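Local coordinates for 3-hydroxyacyl-CoA dehydrogenase (Archaeoglobus fulgidus, PDB 1ZEJ), which probably catalyses the NAD+-dependent oxidation of a hydroxyl group, as in L-gulonate or a 3-hydroxyacyl-CoA, working as a homodimer, at residues A[105-108]-A[109-112]; A[143-146]-A[147-150]; A[172-175]-A[176-179]. One frame throughout, in Å; residues are numbered along the deposited sequence. Where two conformers were deposited one is given.

The three contacts make a worked example of how short chain connections are stiffened by their own side chains. Contacts 1 and 3 are buried and both touch the second subunit; contact 2 lies at the surface. Each leads from a strand into the start of a helix, yet the chemistry differs: a threonine hydroxyl bonded to a carbonyl in contact 1, an arginine laid along a phenylalanine in contact 2, a serine cap with bridging waters in contact 3. Contact 1 meets contact 2 through Val112, whose CG2 packs on Ile144 O. Its loop reaches contact 3 where Ser108 O probably accepts from Asn177 ND2, while Ile144 O and Gly172 N probably tie contacts 2 and 3 together.

Contact 1: A[105-108]-A[109-112]; sequences SNTS and VISV
Between Thr107 and Ile110 the backbone makes a tight turn through Ser108 and Val109, bringing the CA atoms of Thr107 and Ile110 to 5.8 Å from each other. The turn is held by a side chain: Thr107 OG1 donates to Ile110 O over only 2.6 Å. The donor sits in the carbonyl plane on a lone pair, with a C=O...OG1 angle of 122°. Thr107 can do this because OG1 swings anti to its own backbone N (chi1 167°), which carries the hydroxyl across the mouth of the turn and brings it alongside Ile110 CB, 3.4 Å from OG1. The same rotation puts CG2 between the backbone N and the carbonyl carbon, where it meets Val112 CG1 at 3.6 Å; the two side chains cross at about a right angle. One residue before, Ser111 is the N-cap of helix 112-116, its OG bonded to Asp114 N. From outside, Glu83 OE2 accepts from the backbone N-H groups of Val109 and Ile110, adding two bonds to the turn's backbone. This is a strand-to-helix loop of the Rossmann-type domain, and with Glu83, Lys88 and Ser108 predicted to bind NAD+, it probably borders the cofactor site.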
ATOM      1  N   SER A 105       9.638 -16.170  18.928  1.00 32.07           N
ATOM      2  CA  SER A 105      10.400 -14.928  18.993  1.00 33.38           C
ATOM      3  C   SER A 105       9.696 -13.787  18.206  1.00 33.49           C
ATOM      4  O   SER A 105       9.344 -13.969  17.046  1.00 31.17           O
ATOM      5  CB  SER A 105      11.817 -15.172  18.485  1.00 32.51           C
ATOM      6  OG  SER A 105      12.556 -13.962  18.493  1.00 36.51           O
ATOM      7  N   ASN A 106       9.460 -12.646  18.844  1.00 35.76           N
ATOM      8  CA  ASN A 106       8.997 -11.442  18.136  1.00 38.32           C
ATOM      9  C   ASN A 106      10.253 -10.880  17.508  1.00 41.88           C
ATOM     10  O   ASN A 106      11.089 -10.266  18.179  1.00 44.95           O
ATOM     11  CB  ASN A 106       8.359 -10.413  19.085  1.00 39.09           C
ATOM     12  CG  ASN A 106       7.823  -9.135  18.343  1.00 39.55           C
ATOM     13  OD1 ASN A 106       7.004  -9.190  17.383  1.00 39.95           O
ATOM     14  ND2 ASN A 106       8.267  -7.981  18.821  1.00 45.73           N
ATOM     15  N   THR A 107      10.452 -11.167  16.252  1.00 45.52           N
ATOM     16  CA  THR A 107      11.710 -10.807  15.628  1.00 49.34           C
ATOM     17  C   THR A 107      11.315  -9.856  14.509  1.00 50.32           C
ATOM     18  O   THR A 107      10.434 -10.173  13.718  1.00 52.77           O
ATOM     19  CB  THR A 107      12.589 -12.088  15.219  1.00 49.60           C
ATOM     20  OG1 THR A 107      13.668 -11.703  14.357  1.00 56.23           O
ATOM     21  CG2 THR A 107      11.782 -13.181  14.555  1.00 51.27           C
ATOM     22  N   SER A 108      11.899  -8.662  14.515  1.00 50.66           N
ATOM     23  CA  SER A 108      11.665  -7.664  13.460  1.00 50.98           C
ATOM     24  C   SER A 108      12.294  -8.101  12.146  1.00 49.41           C
ATOM     25  O   SER A 108      11.615  -8.201  11.138  1.00 49.95           O
ATOM     26  CB  SER A 108      12.241  -6.293  13.849  1.00 51.43           C
ATOM     27  OG  SER A 108      11.335  -5.529  14.632  1.00 55.54           O
ATOM     28  N   VAL A 109      13.609  -8.303  12.155  1.00 47.17           N
ATOM     29  CA  VAL A 109      14.318  -8.687  10.950  1.00 45.60           C
ATOM     30  C   VAL A 109      15.341  -9.812  11.126  1.00 42.81           C
ATOM     31  O   VAL A 109      15.818 -10.320  10.115  1.00 42.31           O
ATOM     32  CB  VAL A 109      15.069  -7.510  10.322  1.00 45.72           C
ATOM     33  CG1 VAL A 109      14.085  -6.392   9.911  1.00 47.72           C
ATOM     34  CG2 VAL A 109      16.159  -6.982  11.263  1.00 47.41           C
ATOM     35  N   ILE A 110      15.718 -10.139  12.368  1.00 38.89           N
ATOM     36  CA  ILE A 110      16.683 -11.205  12.615  1.00 37.17           C
ATOM     37  C   ILE A 110      16.052 -12.484  12.070  1.00 34.55           C
ATOM     38  O   ILE A 110      14.893 -12.773  12.359  1.00 32.13           O
ATOM     39  CB  ILE A 110      17.022 -11.374  14.115  1.00 38.00           C
ATOM     40  CG1 ILE A 110      17.747 -10.128  14.664  1.00 37.96           C
ATOM     41  CG2 ILE A 110      17.941 -12.602  14.351  1.00 37.46           C
ATOM     42  CD1 ILE A 110      19.178  -9.997  14.222  1.00 38.28           C
ATOM     43  N   SER A 111      16.816 -13.197  11.253  1.00 31.96           N
ATOM     44  CA  SER A 111      16.359 -14.426  10.594  1.00 30.99           C
ATOM     45  C   SER A 111      15.943 -15.540  11.578  1.00 29.90           C
ATOM     46  O   SER A 111      16.720 -15.938  12.449  1.00 27.61           O
ATOM     47  CB  SER A 111      17.512 -14.904   9.706  1.00 31.22           C
ATOM     48  OG  SER A 111      17.367 -16.220   9.257  1.00 30.54           O
ATOM     49  N   VAL A 112      14.732 -16.063  11.430  1.00 30.18           N
ATOM     50  CA  VAL A 112      14.270 -17.158  12.269  1.00 29.43           C
ATOM     51  C   VAL A 112      15.060 -18.429  12.027  1.00 28.59           C
ATOM     52  O   VAL A 112      15.267 -19.228  12.973  1.00 27.81           O
ATOM     53  CB  VAL A 112      12.734 -17.448  12.141  1.00 29.70           C
ATOM     54  CG1 VAL A 112      11.950 -16.224  12.601  1.00 34.00           C
ATOM     55  CG2 VAL A 112      12.347 -17.862  10.695  1.00 31.96           C
TER

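Contact 2: A[143-146]-A[147-150]; sequences VISR and FTDS
Ser145, Arg146, Phe147 and Thr148 form a local surface contact round the turn that leaves strand 139-144 and leads to helix 150-162. Thr148 OG1 reaches back to accept the N-H of Ser145 at 3.0 Å, and the same hydroxyl is hydrogen-bonded to Phe125 O, so two main-chain groups grip it. In return Ser145 OG accepts from Phe147 N, 3.0 Å away with an angle of 149° at the hydrogen, which makes an ST turn. It overlies a type I beta turn closed by a weak 3.4 Å bond from Thr148 N to Ser145 O. Because CG of Arg146 is tucked between the backbone N and the carbonyl carbon (chi1 61°) and the chain beyond is extended, CG comes over a face of the Phe147 ring, a CH-pi contact of 4.2 Å from CG to the ring centroid. Farther out, Phe147 CE2 lies 3.7 Å above the guanidinium plane of Arg146, with the two planes 47° apart. With an alanine here instead of Phe147, the Arg146 guanidinium would probably lose the ring it rests on and turn more freely about its salt bridge to Glu117. Ser145 OG lies at the ring's edge, in plane, 3.5 Å from Phe147 CD2.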
ATOM      1  N   VAL A 143       6.225 -16.567  11.335  1.00 27.93           N
ATOM      2  CA  VAL A 143       7.309 -16.724  10.390  1.00 27.55           C
ATOM      3  C   VAL A 143       8.033 -18.007  10.779  1.00 27.72           C
ATOM      4  O   VAL A 143       8.639 -18.079  11.836  1.00 26.37           O
ATOM      5  CB  VAL A 143       8.238 -15.524  10.411  1.00 27.41           C
ATOM      6  CG1 VAL A 143       9.309 -15.654   9.321  1.00 26.48           C
ATOM      7  CG2 VAL A 143       7.457 -14.231  10.205  1.00 24.92           C
ATOM      8  N   ILE A 144       7.933 -19.012   9.927  1.00 28.00           N
ATOM      9  CA  ILE A 144       8.485 -20.305  10.239  1.00 29.04           C
ATOM     10  C   ILE A 144       9.903 -20.517   9.687  1.00 27.73           C
ATOM     11  O   ILE A 144      10.295 -19.977   8.653  1.00 27.60           O
ATOM     12  CB  ILE A 144       7.522 -21.442   9.863  1.00 29.05           C
ATOM     13  CG1 ILE A 144       7.400 -21.650   8.362  1.00 30.17           C
ATOM     14  CG2 ILE A 144       6.132 -21.170  10.481  1.00 32.40           C
ATOM     15  CD1 ILE A 144       6.848 -22.986   8.024  1.00 31.21           C
ATOM     16  N   SER A 145      10.670 -21.315  10.402  1.00 27.54           N
ATOM     17  CA  SER A 145      11.975 -21.718   9.920  1.00 26.72           C
ATOM     18  C   SER A 145      11.812 -23.013   9.138  1.00 27.61           C
ATOM     19  O   SER A 145      10.720 -23.601   9.137  1.00 26.92           O
ATOM     20  CB  SER A 145      12.917 -21.897  11.078  1.00 26.88           C
ATOM     21  OG  SER A 145      12.766 -23.163  11.708  1.00 26.28           O
ATOM     22  N   ARG A 146      12.904 -23.474   8.520  1.00 26.88           N
ATOM     23  CA  ARG A 146      12.923 -24.829   7.886  1.00 27.81           C
ATOM     24  C   ARG A 146      12.756 -25.969   8.874  1.00 26.72           C
ATOM     25  O   ARG A 146      12.442 -27.063   8.484  1.00 27.62           O
ATOM     26  CB  ARG A 146      14.191 -25.037   7.063  1.00 27.96           C
ATOM     27  CG  ARG A 146      15.503 -24.975   7.804  1.00 27.06           C
ATOM     28  CD  ARG A 146      16.637 -24.856   6.787  1.00 29.61           C
ATOM     29  NE  ARG A 146      17.917 -25.225   7.370  1.00 31.97           N
ATOM     30  CZ  ARG A 146      18.707 -24.386   8.030  1.00 33.31           C
ATOM     31  NH1 ARG A 146      18.341 -23.122   8.245  1.00 33.30           N
ATOM     32  NH2 ARG A 146      19.856 -24.824   8.515  1.00 33.78           N
ATOM     33  N   PHE A 147      12.888 -25.693  10.159  1.00 26.31           N
ATOM     34  CA  PHE A 147      12.755 -26.703  11.201  1.00 26.98           C
ATOM     35  C   PHE A 147      11.380 -26.823  11.806  1.00 26.58           C
ATOM     36  O   PHE A 147      11.050 -27.835  12.382  1.00 27.64           O
ATOM     37  CB  PHE A 147      13.709 -26.424  12.353  1.00 27.27           C
ATOM     38  CG  PHE A 147      15.165 -26.302  11.961  1.00 26.03           C
ATOM     39  CD1 PHE A 147      15.996 -27.396  11.976  1.00 28.43           C
ATOM     40  CD2 PHE A 147      15.722 -25.049  11.660  1.00 28.65           C
ATOM     41  CE1 PHE A 147      17.357 -27.274  11.628  1.00 29.37           C
ATOM     42  CE2 PHE A 147      17.093 -24.925  11.337  1.00 27.58           C
ATOM     43  CZ  PHE A 147      17.898 -26.036  11.325  1.00 27.59           C
ATOM     44  N   THR A 148      10.617 -25.746  11.787  1.00 28.33           N
ATOM     45  CA  THR A 148       9.369 -25.652  12.503  1.00 26.93           C
ATOM     46  C   THR A 148       8.417 -26.759  12.028  1.00 28.24           C
ATOM     47  O   THR A 148       8.197 -26.949  10.805  1.00 27.96           O
ATOM     48  CB  THR A 148       8.686 -24.281  12.251  1.00 27.24           C
ATOM     49  OG1 THR A 148       9.585 -23.173  12.494  1.00 23.26           O
ATOM     50  CG2 THR A 148       7.453 -24.166  13.124  1.00 27.15           C
ATOM     51  N   ASP A 149       7.810 -27.470  12.955  1.00 28.95           N
ATOM     52  CA  ASP A 149       6.822 -28.487  12.541  1.00 30.13           C
ATOM     53  C   ASP A 149       5.417 -27.933  12.415  1.00 30.36           C
ATOM     54  O   ASP A 149       5.106 -26.858  12.919  1.00 29.93           O
ATOM     55  CB  ASP A 149       6.884 -29.715  13.434  1.00 31.88           C
ATOM     56  CG  ASP A 149       6.522 -29.440  14.847  1.00 32.48           C
ATOM     57  OD1 ASP A 149       5.800 -28.463  15.126  1.00 37.13           O
ATOM     58  OD2 ASP A 149       6.935 -30.262  15.695  1.00 40.26           O
ATOM     59  N   SER A 150       4.561 -28.669  11.723  1.00 30.49           N
ATOM     60  CA  SER A 150       3.206 -28.211  11.426  1.00 32.17           C
ATOM     61  C   SER A 150       2.311 -28.059  12.656  1.00 32.18           C
ATOM     62  O   SER A 150       1.443 -27.182  12.694  1.00 33.34           O
ATOM     63  CB  SER A 150       2.494 -29.234  10.531  0.50 32.75           C
ATOM     64  OG  SER A 150       1.105 -28.949  10.491  0.50 33.99           O
TER

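Contact 3: A[172-175]-A[176-179]; sequences GQSL and VNRF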
ATOM      1  N   GLY A 172      10.176 -18.318   6.377  1.00 26.43           N
ATOM      2  CA  GLY A 172      11.493 -17.714   6.443  1.00 27.13           C
ATOM      3  C   GLY A 172      11.558 -16.217   6.643  1.00 26.80           C
ATOM      4  O   GLY A 172      12.388 -15.751   7.442  1.00 27.92           O
ATOM      5  N   GLN A 173      10.733 -15.456   5.911  1.00 27.73           N
ATOM      6  CA  GLN A 173      10.723 -13.968   5.996  1.00 28.18           C
ATOM      7  C   GLN A 173       9.319 -13.455   6.118  1.00 26.27           C
ATOM      8  O   GLN A 173       8.414 -13.988   5.499  1.00 25.53           O
ATOM      9  CB  GLN A 173      11.341 -13.291   4.764  1.00 28.79           C
ATOM     10  CG  GLN A 173      12.761 -13.661   4.517  1.00 33.21           C
ATOM     11  CD  GLN A 173      13.334 -13.030   3.298  1.00 33.86           C
ATOM     12  OE1 GLN A 173      12.888 -11.973   2.847  1.00 40.13           O
ATOM     13  NE2 GLN A 173      14.339 -13.678   2.737  1.00 39.66           N
ATOM     14  N   SER A 174       9.175 -12.370   6.850  1.00 24.63           N
ATOM     15  CA  SER A 174       7.935 -11.606   6.906  1.00 26.37           C
ATOM     16  C   SER A 174       7.479 -11.039   5.543  1.00 27.40           C
ATOM     17  O   SER A 174       8.257 -10.356   4.852  1.00 29.14           O
ATOM     18  CB  SER A 174       8.112 -10.429   7.883  1.00 25.93           C
ATOM     19  OG  SER A 174       7.120  -9.446   7.708  1.00 25.31           O
ATOM     20  N   LEU A 175       6.199 -11.228   5.216  1.00 27.49           N
ATOM     21  CA  LEU A 175       5.608 -10.669   3.997  1.00 27.57           C
ATOM     22  C   LEU A 175       5.452  -9.169   4.089  1.00 28.74           C
ATOM     23  O   LEU A 175       5.709  -8.438   3.142  1.00 28.05           O
ATOM     24  CB  LEU A 175       4.241 -11.311   3.703  1.00 28.13           C
ATOM     25  CG  LEU A 175       4.184 -12.841   3.521  1.00 30.32           C
ATOM     26  CD1 LEU A 175       2.778 -13.243   3.073  1.00 32.54           C
ATOM     27  CD2 LEU A 175       5.181 -13.354   2.522  1.00 31.55           C
ATOM     28  N   VAL A 176       5.057  -8.685   5.265  1.00 29.58           N
ATOM     29  CA  VAL A 176       5.028  -7.273   5.538  1.00 28.71           C
ATOM     30  C   VAL A 176       6.379  -6.615   5.331  1.00 27.98           C
ATOM     31  O   VAL A 176       6.431  -5.574   4.703  1.00 29.20           O
ATOM     32  CB  VAL A 176       4.542  -6.985   7.009  1.00 30.49           C
ATOM     33  CG1 VAL A 176       4.739  -5.516   7.346  1.00 30.88           C
ATOM     34  CG2 VAL A 176       3.090  -7.418   7.162  1.00 31.21           C
ATOM     35  N   ASN A 177       7.467  -7.179   5.848  1.00 27.76           N
ATOM     36  CA  ASN A 177       8.819  -6.600   5.684  1.00 27.51           C
ATOM     37  C   ASN A 177       9.154  -6.588   4.191  1.00 27.77           C
ATOM     38  O   ASN A 177       9.733  -5.636   3.659  1.00 26.39           O
ATOM     39  CB  ASN A 177       9.857  -7.394   6.474  1.00 29.83           C
ATOM     40  CG  ASN A 177       9.841  -7.070   7.985  1.00 32.35           C
ATOM     41  OD1 ASN A 177       9.097  -6.206   8.430  1.00 37.32           O
ATOM     42  ND2 ASN A 177      10.650  -7.801   8.756  1.00 34.77           N
ATOM     43  N   ARG A 178       8.749  -7.653   3.486  1.00 28.27           N
ATOM     44  CA  ARG A 178       9.076  -7.769   2.048  1.00 27.56           C
ATOM     45  C   ARG A 178       8.382  -6.671   1.273  1.00 27.08           C
ATOM     46  O   ARG A 178       8.993  -6.035   0.433  1.00 27.71           O
ATOM     47  CB  ARG A 178       8.677  -9.164   1.530  1.00 27.09           C
ATOM     48  CG  ARG A 178       9.674 -10.246   1.981  1.00 26.22           C
ATOM     49  CD  ARG A 178       9.206 -11.628   1.515  1.00 27.85           C
ATOM     50  NE  ARG A 178       9.229 -11.730   0.059  1.00 26.83           N
ATOM     51  CZ  ARG A 178       9.022 -12.867  -0.575  1.00 28.92           C
ATOM     52  NH1 ARG A 178       8.772 -13.970   0.121  1.00 27.04           N
ATOM     53  NH2 ARG A 178       9.075 -12.903  -1.883  1.00 28.42           N
ATOM     54  N   PHE A 179       7.087  -6.471   1.535  1.00 28.36           N
ATOM     55  CA  PHE A 179       6.327  -5.429   0.857  1.00 28.96           C
ATOM     56  C   PHE A 179       6.825  -4.032   1.231  1.00 29.74           C
ATOM     57  O   PHE A 179       6.934  -3.195   0.374  1.00 28.32           O
ATOM     58  CB  PHE A 179       4.827  -5.509   1.112  1.00 30.15           C
ATOM     59  CG  PHE A 179       4.117  -6.494   0.237  1.00 28.95           C
ATOM     60  CD1 PHE A 179       4.191  -6.392  -1.143  1.00 27.07           C
ATOM     61  CD2 PHE A 179       3.410  -7.550   0.806  1.00 29.07           C
ATOM     62  CE1 PHE A 179       3.532  -7.286  -1.927  1.00 29.73           C
ATOM     63  CE2 PHE A 179       2.752  -8.436   0.008  1.00 29.52           C
ATOM     64  CZ  PHE A 179       2.807  -8.313  -1.343  1.00 28.06           C
TER
HETATM   65  O   HOH W   1       8.517 -14.875   2.923  1.00 24.30           O
HETATM   66  O   HOH W   2      11.743 -10.739   7.401  1.00 31.76           O
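An N-cap starts helix 175-193, the first helix after the last strand of the Rossmann-type sheet, and Ser174 provides it. Its OG accepts from Asn177 N at 3.0 Å, a nearly straight bond of 168° at the hydrogen. Rotation about chi1 (163°) makes this possible: with OG anti to the backbone N, the hydroxyl leans over the open end of the first turn. Ser174 OG is also hydrogen-bonded to Glu141, whose other oxygen takes Val176 N, so this carboxylate bridges the cap and the helix start. Behind the cap, Ser174 O receives Arg178 N and Leu175 O receives Phe179 N, the latter at 2.9 Å, setting the regular helical pattern. Two waters span the loop and the helix. One donates to Gln173 O at 2.7 Å and accepts from Arg178 NH1, lying in the guanidinium plane at its edge; the other accepts from Ser174 N at 3.1 Å and weakly from Asn177 ND2, whose stronger partner is Ser108. Gln173 OE1 lies 3.7 Å from Arg178 CG, and the arginine, bent at chi3, forms salt bridges with Glu186 and Glu193 of the second subunit. Ser174 also touches His129, predicted to matter for catalysis. Leu175 packs on strand 166-171 and Val176 on strand 139-144, while Met190 of the second subunit's helix 175-193 rests against Leu175, Arg178 and Phe179.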